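Local coordinates for PelD (Pseudomonas aeruginosa, PDB 4EU0), which binds cyclic di-GMP, probably as a membrane-bound effector in pellicle formation, this chain being its GAF and GGDEF-like portion, at residues Ala71-Leu74 with Leu75-Thr78; Leu149-Ser152 with Asp153-Ala156. One frame throughout, in Å; residues are numbered along the deposited sequence.

Contact 1 of 2, residues Ala71-Leu74 with Leu75-Thr78; sequences ADDL and LVRT
The carboxylate of D73 offers L75 N a point above its plane: the amide sits 39° out of that plane and donates to D73 OD1 at 3.2 Å. This is an N-cap, D73 being the residue right before helix 74-82 of the GAF domain, and a short side chain with an acceptor suits the place. Beside the same oxygen lies L75 CB, 3.4 Å from D73 OD1. The D73 carboxylate is carried alongside L75 because chi1 (-166°) turns CG away from the backbone N; D73 CB rests on V76 CG2. The first helical turn follows, R77 N donating to D73 O at 3.0 Å and T78 N to L74 O at 3.0 Å. Farther out, D72 CB touches R77 CG at 3.9 Å; the bent arginine chain leads its guanidinium away to the carbonyl of R53. L74 CD1 meets T78 CG2 at 3.8 Å on the outer side, whereas V76, buried, faces P55, L69 and C107, where a compact branched side chain fits. An aspartate here probably also suits the helix dipole, its negative charge lying at the N-terminal end of the helix, where OD1 takes the amide of L75.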
ATOM      1  N   ALA A  71      29.542  10.831  10.223  1.00 54.36           N
ATOM      2  CA  ALA A  71      28.859  11.345  11.412  1.00 54.44           C
ATOM      3  C   ALA A  71      27.493  11.945  11.068  1.00 52.55           C
ATOM      4  O   ALA A  71      26.516  11.211  10.929  1.00 51.51           O
ATOM      5  CB  ALA A  71      29.738  12.356  12.144  1.00 56.29           C
ATOM      6  N   ASP A  72      27.425  13.265  10.915  1.00 52.13           N
ATOM      7  CA  ASP A  72      26.148  13.918  10.618  1.00 50.08           C
ATOM      8  C   ASP A  72      26.105  14.595   9.243  1.00 48.02           C
ATOM      9  O   ASP A  72      26.034  15.822   9.140  1.00 48.32           O
ATOM     10  CB  ASP A  72      25.751  14.884  11.748  1.00 51.66           C
ATOM     11  CG  ASP A  72      26.802  15.947  12.015  1.00 54.14           C
ATOM     12  OD1 ASP A  72      27.911  15.604  12.487  1.00 56.74           O
ATOM     13  OD2 ASP A  72      26.508  17.136  11.766  1.00 55.73           O
ATOM     14  N   ASP A  73      26.137  13.781   8.187  1.00 45.75           N
ATOM     15  CA  ASP A  73      25.957  14.277   6.820  1.00 43.60           C
ATOM     16  C   ASP A  73      24.662  15.082   6.736  1.00 41.86           C
ATOM     17  O   ASP A  73      23.613  14.630   7.204  1.00 40.76           O
ATOM     18  CB  ASP A  73      25.931  13.120   5.816  1.00 42.65           C
ATOM     19  CG  ASP A  73      26.090  13.589   4.380  1.00 42.44           C
ATOM     20  OD1 ASP A  73      25.063  13.844   3.718  1.00 41.20           O
ATOM     21  OD2 ASP A  73      27.242  13.712   3.916  1.00 43.81           O
ATOM     22  N   LEU A  74      24.744  16.273   6.149  1.00 40.98           N
ATOM     23  CA  LEU A  74      23.608  17.195   6.093  1.00 39.87           C
ATOM     24  C   LEU A  74      22.387  16.603   5.384  1.00 37.76           C
ATOM     25  O   LEU A  74      21.252  16.860   5.786  1.00 37.08           O
ATOM     26  CB  LEU A  74      24.012  18.525   5.440  1.00 40.92           C
ATOM     27  CG  LEU A  74      22.962  19.636   5.278  1.00 41.15           C
ATOM     28  CD1 LEU A  74      22.315  20.020   6.610  1.00 42.63           C
ATOM     29  CD2 LEU A  74      23.580  20.858   4.611  1.00 43.54           C
ATOM     30  N   LEU A  75      22.624  15.812   4.340  1.00 36.21           N
ATOM     31  CA  LEU A  75      21.532  15.191   3.586  1.00 34.30           C
ATOM     32  C   LEU A  75      20.824  14.121   4.423  1.00 33.22           C
ATOM     33  O   LEU A  75      19.590  14.045   4.438  1.00 31.96           O
ATOM     34  CB  LEU A  75      22.047  14.606   2.261  1.00 34.02           C
ATOM     35  CG  LEU A  75      21.043  14.380   1.123  1.00 33.51           C
ATOM     36  CD1 LEU A  75      20.454  15.691   0.623  1.00 34.09           C
ATOM     37  CD2 LEU A  75      21.698  13.617  -0.032  1.00 32.63           C
ATOM     38  N   VAL A  76      21.614  13.314   5.126  1.00 33.31           N
ATOM     39  CA  VAL A  76      21.092  12.271   6.010  1.00 33.00           C
ATOM     40  C   VAL A  76      20.273  12.886   7.148  1.00 33.20           C
ATOM     41  O   VAL A  76      19.193  12.387   7.488  1.00 32.49           O
ATOM     42  CB  VAL A  76      22.242  11.386   6.574  1.00 33.80           C
ATOM     43  CG1 VAL A  76      21.737  10.433   7.649  1.00 33.82           C
ATOM     44  CG2 VAL A  76      22.931  10.611   5.452  1.00 33.58           C
ATOM     45  N   ARG A  77      20.777  13.979   7.720  1.00 34.30           N
ATOM     46  CA  ARG A  77      20.094  14.640   8.832  1.00 34.98           C
ATOM     47  C   ARG A  77      18.791  15.319   8.418  1.00 33.94           C
ATOM     48  O   ARG A  77      17.776  15.176   9.103  1.00 33.67           O
ATOM     49  CB  ARG A  77      21.024  15.615   9.581  1.00 37.04           C
ATOM     50  CG  ARG A  77      22.074  14.944  10.473  1.00 39.26           C
ATOM     51  CD  ARG A  77      21.531  13.730  11.250  1.00 42.48           C
ATOM     52  NE  ARG A  77      20.377  14.047  12.095  1.00 43.62           N
ATOM     53  CZ  ARG A  77      19.429  13.174  12.439  1.00 43.84           C
ATOM     54  NH1 ARG A  77      19.479  11.916  12.020  1.00 41.96           N
ATOM     55  NH2 ARG A  77      18.423  13.562  13.210  1.00 45.42           N
ATOM     56  N   THR A  78      18.814  16.035   7.295  1.00 33.25           N
ATOM     57  CA  THR A  78      17.611  16.700   6.792  1.00 32.37           C
ATOM     58  C   THR A  78      16.546  15.675   6.413  1.00 30.45           C
ATOM     59  O   THR A  78      15.368  15.890   6.676  1.00 30.31           O
ATOM     60  CB  THR A  78      17.886  17.604   5.570  1.00 32.44           C
ATOM     61  OG1 THR A  78      18.464  16.826   4.516  1.00 32.70           O
ATOM     62  CG2 THR A  78      18.825  18.744   5.937  1.00 33.48           C
TER

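Contact 2 of 2, residues Leu149-Ser152 with Asp153-Ala156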
ATOM      1  N   LEU A 149       4.991  -2.968   4.324  1.00 19.29           N
ATOM      2  CA  LEU A 149       5.111  -4.413   4.221  1.00 20.90           C
ATOM      3  C   LEU A 149       5.936  -5.019   5.364  1.00 22.99           C
ATOM      4  O   LEU A 149       5.657  -6.134   5.821  1.00 24.00           O
ATOM      5  CB  LEU A 149       5.667  -4.800   2.842  1.00 20.38           C
ATOM      6  CG  LEU A 149       4.696  -4.650   1.660  1.00 19.26           C
ATOM      7  CD1 LEU A 149       5.386  -4.964   0.347  1.00 22.06           C
ATOM      8  CD2 LEU A 149       3.465  -5.541   1.831  1.00 20.03           C
ATOM      9  N   LEU A 150       6.925  -4.266   5.843  1.00 24.68           N
ATOM     10  CA  LEU A 150       7.785  -4.715   6.936  1.00 27.38           C
ATOM     11  C   LEU A 150       7.078  -4.717   8.296  1.00 28.82           C
ATOM     12  O   LEU A 150       7.509  -5.407   9.223  1.00 30.64           O
ATOM     13  CB  LEU A 150       9.060  -3.865   6.994  1.00 28.02           C
ATOM     14  CG  LEU A 150       9.962  -3.891   5.756  1.00 27.20           C
ATOM     15  CD1 LEU A 150      11.038  -2.827   5.865  1.00 27.67           C
ATOM     16  CD2 LEU A 150      10.588  -5.270   5.556  1.00 28.62           C
ATOM     17  N   GLN A 151       5.979  -3.971   8.404  1.00 28.90           N
ATOM     18  CA  GLN A 151       5.266  -3.814   9.678  1.00 30.83           C
ATOM     19  C   GLN A 151       4.296  -4.942  10.041  1.00 31.73           C
ATOM     20  O   GLN A 151       3.583  -4.846  11.046  1.00 32.41           O
ATOM     21  CB  GLN A 151       4.541  -2.461   9.731  1.00 30.00           C
ATOM     22  CG  GLN A 151       5.463  -1.249   9.880  1.00 31.25           C
ATOM     23  CD  GLN A 151       6.168  -1.168  11.235  1.00 33.82           C
ATOM     24  OE1 GLN A 151       6.395  -2.177  11.900  1.00 37.31           O
ATOM     25  NE2 GLN A 151       6.529   0.042  11.638  1.00 34.60           N
ATOM     26  N   SER A 152       4.281  -6.013   9.250  1.00 32.25           N
ATOM     27  CA  SER A 152       3.392  -7.156   9.524  1.00 33.26           C
ATOM     28  C   SER A 152       3.741  -7.932  10.806  1.00 35.33           C
ATOM     29  O   SER A 152       2.921  -8.703  11.323  1.00 36.31           O
ATOM     30  CB  SER A 152       3.319  -8.093   8.310  1.00 32.83           C
ATOM     31  OG  SER A 152       4.524  -8.816   8.149  1.00 34.65           O
ATOM     32  N   ASP A 153       4.949  -7.724  11.328  1.00 36.21           N
ATOM     33  CA  ASP A 153       5.359  -8.333  12.596  1.00 38.00           C
ATOM     34  C   ASP A 153       4.798  -7.603  13.829  1.00 38.09           C
ATOM     35  O   ASP A 153       5.184  -7.908  14.963  1.00 40.41           O
ATOM     36  CB  ASP A 153       6.892  -8.433  12.679  1.00 39.46           C
ATOM     37  CG  ASP A 153       7.582  -7.066  12.693  1.00 39.14           C
ATOM     38  OD1 ASP A 153       6.950  -6.050  12.321  1.00 37.93           O
ATOM     39  OD2 ASP A 153       8.773  -7.011  13.073  1.00 41.35           O
ATOM     40  N   ARG A 154       3.904  -6.640  13.600  1.00 35.83           N
ATOM     41  CA  ARG A 154       3.323  -5.830  14.678  1.00 35.42           C
ATOM     42  C   ARG A 154       1.830  -6.095  14.883  1.00 34.45           C
ATOM     43  O   ARG A 154       1.251  -5.700  15.903  1.00 34.98           O
ATOM     44  CB  ARG A 154       3.556  -4.334  14.426  1.00 34.63           C
ATOM     45  CG  ARG A 154       5.014  -3.868  14.546  1.00 35.42           C
ATOM     46  CD  ARG A 154       5.559  -4.081  15.952  1.00 38.39           C
ATOM     47  NE  ARG A 154       6.760  -3.284  16.217  1.00 39.27           N
ATOM     48  CZ  ARG A 154       8.010  -3.696  16.022  1.00 41.45           C
ATOM     49  NH1 ARG A 154       8.254  -4.910  15.543  1.00 42.86           N
ATOM     50  NH2 ARG A 154       9.023  -2.884  16.304  1.00 41.89           N
ATOM     51  N   ARG A 155       1.223  -6.781  13.917  1.00 32.61           N
ATOM     52  CA  ARG A 155      -0.201  -7.111  13.959  1.00 31.75           C
ATOM     53  C   ARG A 155      -0.558  -7.975  15.165  1.00 32.89           C
ATOM     54  O   ARG A 155      -1.688  -7.924  15.658  1.00 32.49           O
ATOM     55  CB  ARG A 155      -0.623  -7.804  12.666  1.00 30.55           C
ATOM     56  CG  ARG A 155      -0.542  -6.892  11.455  1.00 30.69           C
ATOM     57  CD  ARG A 155      -0.861  -7.605  10.159  1.00 33.63           C
ATOM     58  NE  ARG A 155      -0.860  -6.648   9.058  1.00 34.77           N
ATOM     59  CZ  ARG A 155      -0.639  -6.948   7.781  1.00 35.83           C
ATOM     60  NH1 ARG A 155      -0.394  -8.201   7.415  1.00 37.76           N
ATOM     61  NH2 ARG A 155      -0.657  -5.983   6.871  1.00 34.48           N
ATOM     62  N   ALA A 156       0.424  -8.742  15.640  1.00 33.89           N
ATOM     63  CA  ALA A 156       0.257  -9.686  16.746  1.00 35.64           C
ATOM     64  C   ALA A 156      -0.037  -9.028  18.097  1.00 36.96           C
ATOM     65  O   ALA A 156      -0.415  -9.716  19.048  1.00 38.18           O
ATOM     66  CB  ALA A 156       1.491 -10.578  16.861  1.00 37.12           C
TER
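Q151 and R154 meet where helix 133-150, the last helix of the GAF domain, gives way to a turn and then a short 3-10 segment leading toward helix 162-181. The close-packed part lies around the backbone of this turn. R154 N donates to Q151 O at 3.1 Å, an i to i+3 bond that is bent (142° at the hydrogen) and reaches the oxygen from above the carbonyl plane, as suits a chain leaving the regular helix. The side chains of the same pair also touch: the chain of Q151 bends at chi2 (-68°) and brings OE1 within 3.4 Å of R154 CG and over one face of the R154 guanidinium. The other end of that amide is occupied too, since NE2 donates to D112 OD2, so a glutamine suits the place by reaching the body of the domain while its carbonyl oxygen packs on the turn. Inward of this, L150 is buried against L14, P23, L24 and L118, as befits a leucine facing helices 2-16 and 23-26 and strand 117-123.

The side formed by S152, D153 and R154 is looser and exposed. D153 holds its carboxylate between its own backbone N and carbonyl carbon (chi1 64°), where OD2 forms a salt bridge with NH1 of its neighbour R154 at 3.3 Å. That pairing probably offsets some of the positive charge, for the R154 guanidinium also lies close to that of R116. R155, by contrast, is packed against helix 162-181, touching I162, R166 and Q169. Its long aliphatic stem, extended from CG to NE, passes S152 O, and the small serine lets the flat head come down beside it: S152 CB stands over one face of the guanidinium, offset toward the rim, 3.8 Å from R155 NH1.

From the N terminus the chain passes helices 2-16, 23-26 and 28-39 and strands 43-48 and 61-63 before reaching contact 1, where the loop after strand 61-63 ends and helix 74-82 starts beside strands 86-87 and 106-111. Strand 117-123 and helix 133-150 follow, and contact 2 marks the end of that helix. Each contact is local, closing just one turn of chain. The two stand in series, neither nested nor crossed, with centres 29 Å apart. Contact 1 joins the loop to helix 74-82, whose side chains meet the sheet, while contact 2 lies in the connection from helix 133-150 to helix 162-181, consistent with a link between the GAF and GGDEF-like parts.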